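Local structure of Ras-interacting protein 1 (Homo sapiens, 5KHO) at residues P15-I21 with Y32-A37; E95-V99 with A131-E135. The protein regulates GTPase signalling, cell architecture and adhesion in endothelial cells, binding GTPases and homodimerizing, and is required for blood vessel formation. All blocks are in the same frame, centred on the assembly; numbering follows the deposited sequence.

Contact 1 of 2, residues P15-I21 with Y32-A37; sequences PPGVLKI and YKSVLA
Lys20 lies obliquely across one face of the Tyr32 ring: its CB sits 4.2 Å from the ring centroid, 27° off the normal, in a CH-pi contact, and Lys20 CD lies over the same face, 3.4 Å from Tyr32 CE1. Bends at chi2 and chi4 fold the lysine chain over the ring, carrying NZ toward the phenol end. The tyrosine is set for this by a chi1 of 65°, which places CG between its backbone N and carbonyl carbon. Its OH is hydrogen-bonded to an acidic side chain of the partner protein's chain, so a leucine here would probably leave that acidic group without its mate and the Lys20 chain without a flat surface to lie on. Ser34, on the same face, sets CB 3.2 Å from Leu19 O, while its OG bonds to the partner's backbone. The strands 18-21 and 32-36 form the antiparallel beta hairpin that opens the ubiquitin-like fold of this Ras-associating domain; Tyr32 and Lys33 pair with an antiparallel strand of the partner protein, continuing the sheet across the interface as in Ras complexes of such domains. Leu19 N and Val35 O bond at 3.0 Å, and Val35 N bonds back to Leu19 O. Ala37 N to Gly17 O, nearly linear at 177°, secures the other end of the pairing, beyond the inverse gamma turn centred on Pro16. On the opposite face Ile21 CD1 touches Val35 CG2 at 3.5 Å, and Leu19 CD1 meets Ala37 CB at 3.7 Å; Leu19 also packs on Leu46 of helix 43-54 and on Leu107 of helix 106-112.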
loop_
_atom_site.group_PDB
_atom_site.type_symbol
_atom_site.label_atom_id
_atom_site.label_comp_id
_atom_site.label_asym_id
_atom_site.label_seq_id
_atom_site.Cartn_x
_atom_site.Cartn_y
_atom_site.Cartn_z
ATOM N N PRO B 15 6.622 11.208 12.841
ATOM C CA PRO B 15 7.397 10.947 14.086
ATOM C C PRO B 15 8.627 10.036 13.903
ATOM O O PRO B 15 8.570 9.127 13.067
ATOM C CB PRO B 15 6.369 10.269 15.006
ATOM C CG PRO B 15 5.396 9.632 14.078
ATOM C CD PRO B 15 5.279 10.590 12.926
ATOM N N PRO B 16 9.729 10.275 14.671
ATOM C CA PRO B 16 10.972 9.495 14.500
ATOM C C PRO B 16 10.807 8.029 14.924
ATOM O O PRO B 16 11.436 7.575 15.887
ATOM C CB PRO B 16 11.983 10.237 15.388
ATOM C CG PRO B 16 11.151 10.911 16.423
ATOM C CD PRO B 16 9.884 11.307 15.720
ATOM N N GLY B 17 9.974 7.307 14.176
ATOM C CA GLY B 17 9.545 5.955 14.516
ATOM C C GLY B 17 10.591 4.867 14.356
ATOM O O GLY B 17 11.742 5.128 13.980
ATOM N N VAL B 18 10.176 3.642 14.668
ATOM C CA VAL B 18 11.028 2.462 14.512
ATOM C C VAL B 18 10.458 1.521 13.451
ATOM O O VAL B 18 9.237 1.388 13.320
ATOM C CB VAL B 18 11.330 1.731 15.855
ATOM C CG1 VAL B 18 12.004 2.684 16.833
ATOM C CG2 VAL B 18 10.083 1.122 16.489
ATOM N N LEU B 19 11.348 0.898 12.682
ATOM C CA LEU B 19 10.944 -0.058 11.660
ATOM C C LEU B 19 11.587 -1.402 11.932
ATOM O O LEU B 19 12.811 -1.483 11.990
ATOM C CB LEU B 19 11.341 0.431 10.264
ATOM C CG LEU B 19 10.998 1.846 9.788
ATOM C CD1 LEU B 19 11.643 2.086 8.431
ATOM C CD2 LEU B 19 9.496 2.098 9.714
ATOM N N LYS B 20 10.756 -2.437 12.119
ATOM C CA LYS B 20 11.218 -3.836 12.142
ATOM C C LYS B 20 11.701 -4.238 10.739
ATOM O O LYS B 20 10.919 -4.231 9.797
ATOM C CB LYS B 20 10.120 -4.822 12.591
ATOM C CG LYS B 20 8.940 -4.277 13.379
ATOM C CD LYS B 20 9.074 -4.517 14.863
ATOM C CE LYS B 20 7.741 -4.379 15.576
ATOM N NZ LYS B 20 6.986 -5.665 15.595
ATOM N N ILE B 21 12.988 -4.557 10.612
ATOM C CA ILE B 21 13.578 -5.058 9.363
ATOM C C ILE B 21 13.729 -6.569 9.528
ATOM O O ILE B 21 14.563 -7.025 10.324
ATOM C CB ILE B 21 14.950 -4.382 9.046
ATOM C CG1 ILE B 21 14.780 -3.033 8.355
ATOM C CG2 ILE B 21 15.760 -5.189 8.049
ATOM C CD1 ILE B 21 14.175 -1.932 9.190
ATOM N N TYR B 32 13.504 -10.564 13.600
ATOM C CA TYR B 32 13.765 -9.221 13.095
ATOM C C TYR B 32 14.717 -8.465 14.008
ATOM O O TYR B 32 14.812 -8.755 15.204
ATOM C CB TYR B 32 12.462 -8.434 12.895
ATOM C CG TYR B 32 11.690 -8.125 14.159
ATOM C CD1 TYR B 32 12.012 -7.007 14.954
ATOM C CD2 TYR B 32 10.615 -8.930 14.553
ATOM C CE1 TYR B 32 11.300 -6.724 16.113
ATOM C CE2 TYR B 32 9.881 -8.648 15.704
ATOM C CZ TYR B 32 10.222 -7.547 16.481
ATOM O OH TYR B 32 9.502 -7.278 17.629
ATOM N N LYS B 33 15.437 -7.518 13.417
ATOM C CA LYS B 33 16.171 -6.499 14.150
ATOM C C LYS B 33 15.664 -5.160 13.613
ATOM O O LYS B 33 15.432 -5.016 12.408
ATOM C CB LYS B 33 17.678 -6.657 13.943
ATOM C CG LYS B 33 18.160 -8.100 14.002
ATOM C CD LYS B 33 19.583 -8.282 14.495
ATOM C CE LYS B 33 19.970 -9.743 14.323
ATOM N NZ LYS B 33 21.141 -10.187 15.131
ATOM N N SER B 34 15.461 -4.190 14.493
ATOM C CA SER B 34 14.810 -2.949 14.084
ATOM C C SER B 34 15.684 -1.703 14.200
ATOM O O SER B 34 16.447 -1.555 15.146
ATOM C CB SER B 34 13.484 -2.769 14.825
ATOM O OG SER B 34 13.679 -2.464 16.183
ATOM N N VAL B 35 15.556 -0.820 13.218
ATOM C CA VAL B 35 16.330 0.420 13.157
ATOM C C VAL B 35 15.452 1.666 13.388
ATOM O O VAL B 35 14.224 1.624 13.199
ATOM C CB VAL B 35 17.117 0.543 11.822
ATOM C CG1 VAL B 35 18.172 -0.541 11.707
ATOM C CG2 VAL B 35 16.193 0.491 10.614
ATOM N N LEU B 36 16.087 2.761 13.814
ATOM C CA LEU B 36 15.424 4.059 13.881
ATOM C C LEU B 36 15.390 4.690 12.503
ATOM O O LEU B 36 16.386 4.663 11.775
ATOM C CB LEU B 36 16.137 4.985 14.866
ATOM C CG LEU B 36 15.696 4.846 16.327
ATOM C CD1 LEU B 36 16.875 5.052 17.263
ATOM C CD2 LEU B 36 14.542 5.786 16.670
ATOM N N ALA B 37 14.239 5.236 12.137
ATOM C CA ALA B 37 14.102 5.936 10.865
ATOM C C ALA B 37 13.362 7.264 11.013
ATOM O O ALA B 37 12.341 7.361 11.708
ATOM C CB ALA B 37 13.431 5.047 9.827
#

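Contact 2 of 2, residues E95-V99 with A131-E135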
loop_
_atom_site.group_PDB
_atom_site.type_symbol
_atom_site.label_atom_id
_atom_site.label_comp_id
_atom_site.label_asym_id
_atom_site.label_seq_id
_atom_site.Cartn_x
_atom_site.Cartn_y
_atom_site.Cartn_z
ATOM N N GLU B 95 4.022 -13.454 -0.172
ATOM C CA GLU B 95 3.392 -13.750 -1.476
ATOM C C GLU B 95 3.814 -12.817 -2.634
ATOM O O GLU B 95 3.816 -13.227 -3.794
ATOM C CB GLU B 95 1.864 -13.777 -1.342
ATOM N N HIS B 96 4.143 -11.569 -2.308
ATOM C CA HIS B 96 4.693 -10.603 -3.260
ATOM C C HIS B 96 5.584 -9.652 -2.487
ATOM O O HIS B 96 5.364 -9.426 -1.303
ATOM C CB HIS B 96 3.574 -9.829 -3.982
ATOM C CG HIS B 96 4.069 -8.785 -4.941
ATOM N ND1 HIS B 96 4.706 -9.097 -6.125
ATOM C CD2 HIS B 96 4.029 -7.432 -4.885
ATOM C CE1 HIS B 96 5.043 -7.983 -6.752
ATOM N NE2 HIS B 96 4.640 -6.957 -6.023
ATOM N N LEU B 97 6.601 -9.114 -3.150
ATOM C CA LEU B 97 7.428 -8.065 -2.553
ATOM C C LEU B 97 7.804 -6.975 -3.551
ATOM O O LEU B 97 7.619 -7.132 -4.754
ATOM C CB LEU B 97 8.677 -8.659 -1.873
ATOM C CG LEU B 97 9.774 -9.383 -2.662
ATOM C CD1 LEU B 97 10.684 -8.419 -3.416
ATOM C CD2 LEU B 97 10.594 -10.203 -1.687
ATOM N N ARG B 98 8.350 -5.881 -3.033
ATOM C CA ARG B 98 8.818 -4.779 -3.852
ATOM C C ARG B 98 10.135 -4.278 -3.298
ATOM O O ARG B 98 10.246 -4.034 -2.099
ATOM C CB ARG B 98 7.788 -3.664 -3.836
ATOM C CG ARG B 98 8.101 -2.515 -4.755
ATOM C CD ARG B 98 7.089 -1.404 -4.552
ATOM N NE ARG B 98 7.779 -0.122 -4.558
ATOM C CZ ARG B 98 8.035 0.599 -3.477
ATOM N NH1 ARG B 98 7.627 0.200 -2.288
ATOM N NH2 ARG B 98 8.688 1.735 -3.593
ATOM N N VAL B 99 11.127 -4.122 -4.172
ATOM C CA VAL B 99 12.427 -3.591 -3.766
ATOM C C VAL B 99 12.361 -2.079 -3.814
ATOM O O VAL B 99 12.187 -1.497 -4.882
ATOM C CB VAL B 99 13.572 -4.102 -4.668
ATOM C CG1 VAL B 99 14.914 -3.507 -4.247
ATOM C CG2 VAL B 99 13.625 -5.624 -4.644
ATOM N N ALA B 131 15.738 -10.898 -4.346
ATOM C CA ALA B 131 14.648 -9.935 -4.252
ATOM C C ALA B 131 14.072 -9.514 -5.605
ATOM O O ALA B 131 12.846 -9.514 -5.789
ATOM C CB ALA B 131 15.108 -8.720 -3.464
ATOM N N ARG B 132 14.966 -9.156 -6.536
ATOM C CA ARG B 132 14.611 -8.768 -7.908
ATOM C C ARG B 132 13.898 -9.916 -8.645
ATOM O O ARG B 132 13.002 -9.662 -9.448
ATOM C CB ARG B 132 15.856 -8.226 -8.639
ATOM C CG ARG B 132 15.832 -8.257 -10.169
ATOM C CD ARG B 132 16.858 -7.337 -10.828
ATOM N NE ARG B 132 18.178 -7.342 -10.188
ATOM C CZ ARG B 132 18.817 -6.253 -9.756
ATOM N NH1 ARG B 132 20.017 -6.359 -9.183
ATOM N NH2 ARG B 132 18.269 -5.051 -9.908
ATOM N N ARG B 133 14.267 -11.161 -8.324
ATOM C CA ARG B 133 13.569 -12.366 -8.816
ATOM C C ARG B 133 12.151 -12.464 -8.281
ATOM O O ARG B 133 11.205 -12.548 -9.071
ATOM C CB ARG B 133 14.342 -13.658 -8.492
ATOM C CG ARG B 133 13.588 -14.952 -8.807
ATOM C CD ARG B 133 14.439 -16.200 -8.596
ATOM N NE ARG B 133 14.690 -16.511 -7.187
ATOM C CZ ARG B 133 13.888 -17.246 -6.414
ATOM N NH1 ARG B 133 12.760 -17.753 -6.905
ATOM N NH2 ARG B 133 14.206 -17.470 -5.139
ATOM N N LEU B 134 12.012 -12.460 -6.952
ATOM C CA LEU B 134 10.691 -12.544 -6.294
ATOM C C LEU B 134 9.776 -11.375 -6.646
ATOM O O LEU B 134 8.565 -11.558 -6.727
ATOM C CB LEU B 134 10.815 -12.679 -4.773
ATOM C CG LEU B 134 11.591 -13.877 -4.203
ATOM C CD1 LEU B 134 11.958 -13.625 -2.745
ATOM C CD2 LEU B 134 10.851 -15.202 -4.367
ATOM N N GLU B 135 10.363 -10.195 -6.872
ATOM C CA GLU B 135 9.626 -9.010 -7.326
ATOM C C GLU B 135 9.001 -9.213 -8.710
ATOM O O GLU B 135 8.004 -8.563 -9.043
ATOM C CB GLU B 135 10.514 -7.761 -7.324
ATOM C CG GLU B 135 9.725 -6.462 -7.185
ATOM C CD GLU B 135 10.527 -5.198 -7.457
ATOM O OE1 GLU B 135 11.776 -5.251 -7.549
ATOM O OE2 GLU B 135 9.888 -4.129 -7.578
#
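Strand 96-99 and helix segment 131-135 run at 127° to each other, their axes approaching to 7.4 Å, with no hydrogen bond between them. Leu97 reaches across with both methyls: the Leu97 and Leu134 side chains meet at an angle, Leu97 CD2 3.8 Å from Leu134 CD1, while Leu97 CD1 comes to 3.4 Å from Ala131 O, the carbonyl that accepts the helical bond from Glu135 N. At the other end of the strand Val99 points its CG2 at Ala131 CB, 3.6 Å away, and both residues also rest on Ala74 and Cys76 of strand 73-80. This is the edge strand of the Ras-associating domain's sheet within the chain, and it starts at a classic beta bulge, where Glu95 and His96 both face Leu79. Glu135 stretches over the strand backbone, its CG 3.3 Å from Leu97 O. With CG anti to the backbone N (chi1 -155°) and an extended chain, its carboxylate travels on to Val99, whose CG2 lies 3.5 Å from Glu135 OE1. The side chain of Arg98 runs alongside in the same direction, but the guanidinium and carboxylate planes stand 83° apart and Arg98 NE stays 5.4 Å from Glu135 OE2. Arg98 instead makes its salt bridge through NH2 to Glu104. Helix 128-136 thus holds to strand 96-99 by apolar packing and the aliphatic part of Glu135, while any attraction between Arg98 and Glu135 is probably long-range and modest.

In the fold
Both contacts reach the same mixed sheet, from opposite sides of the chain's centre and about 21 Å apart between centres; their nearest atoms are about 11 Å apart. Each involves one of the outermost strands within this chain, 30-36 in contact 1 and 96-99 in contact 2, and each is partly buried. Contact 1 is pairing within the sheet, built on backbone hydrogen bonds, with one face packed inward on helices and the sheet continued by a strand of the other protein beside 30-36. Contact 2 instead packs the C-terminal helix 128-136 against the sheet through side chains, and it borders the second subunit, where Arg105 of that subunit bonds to Glu135 O.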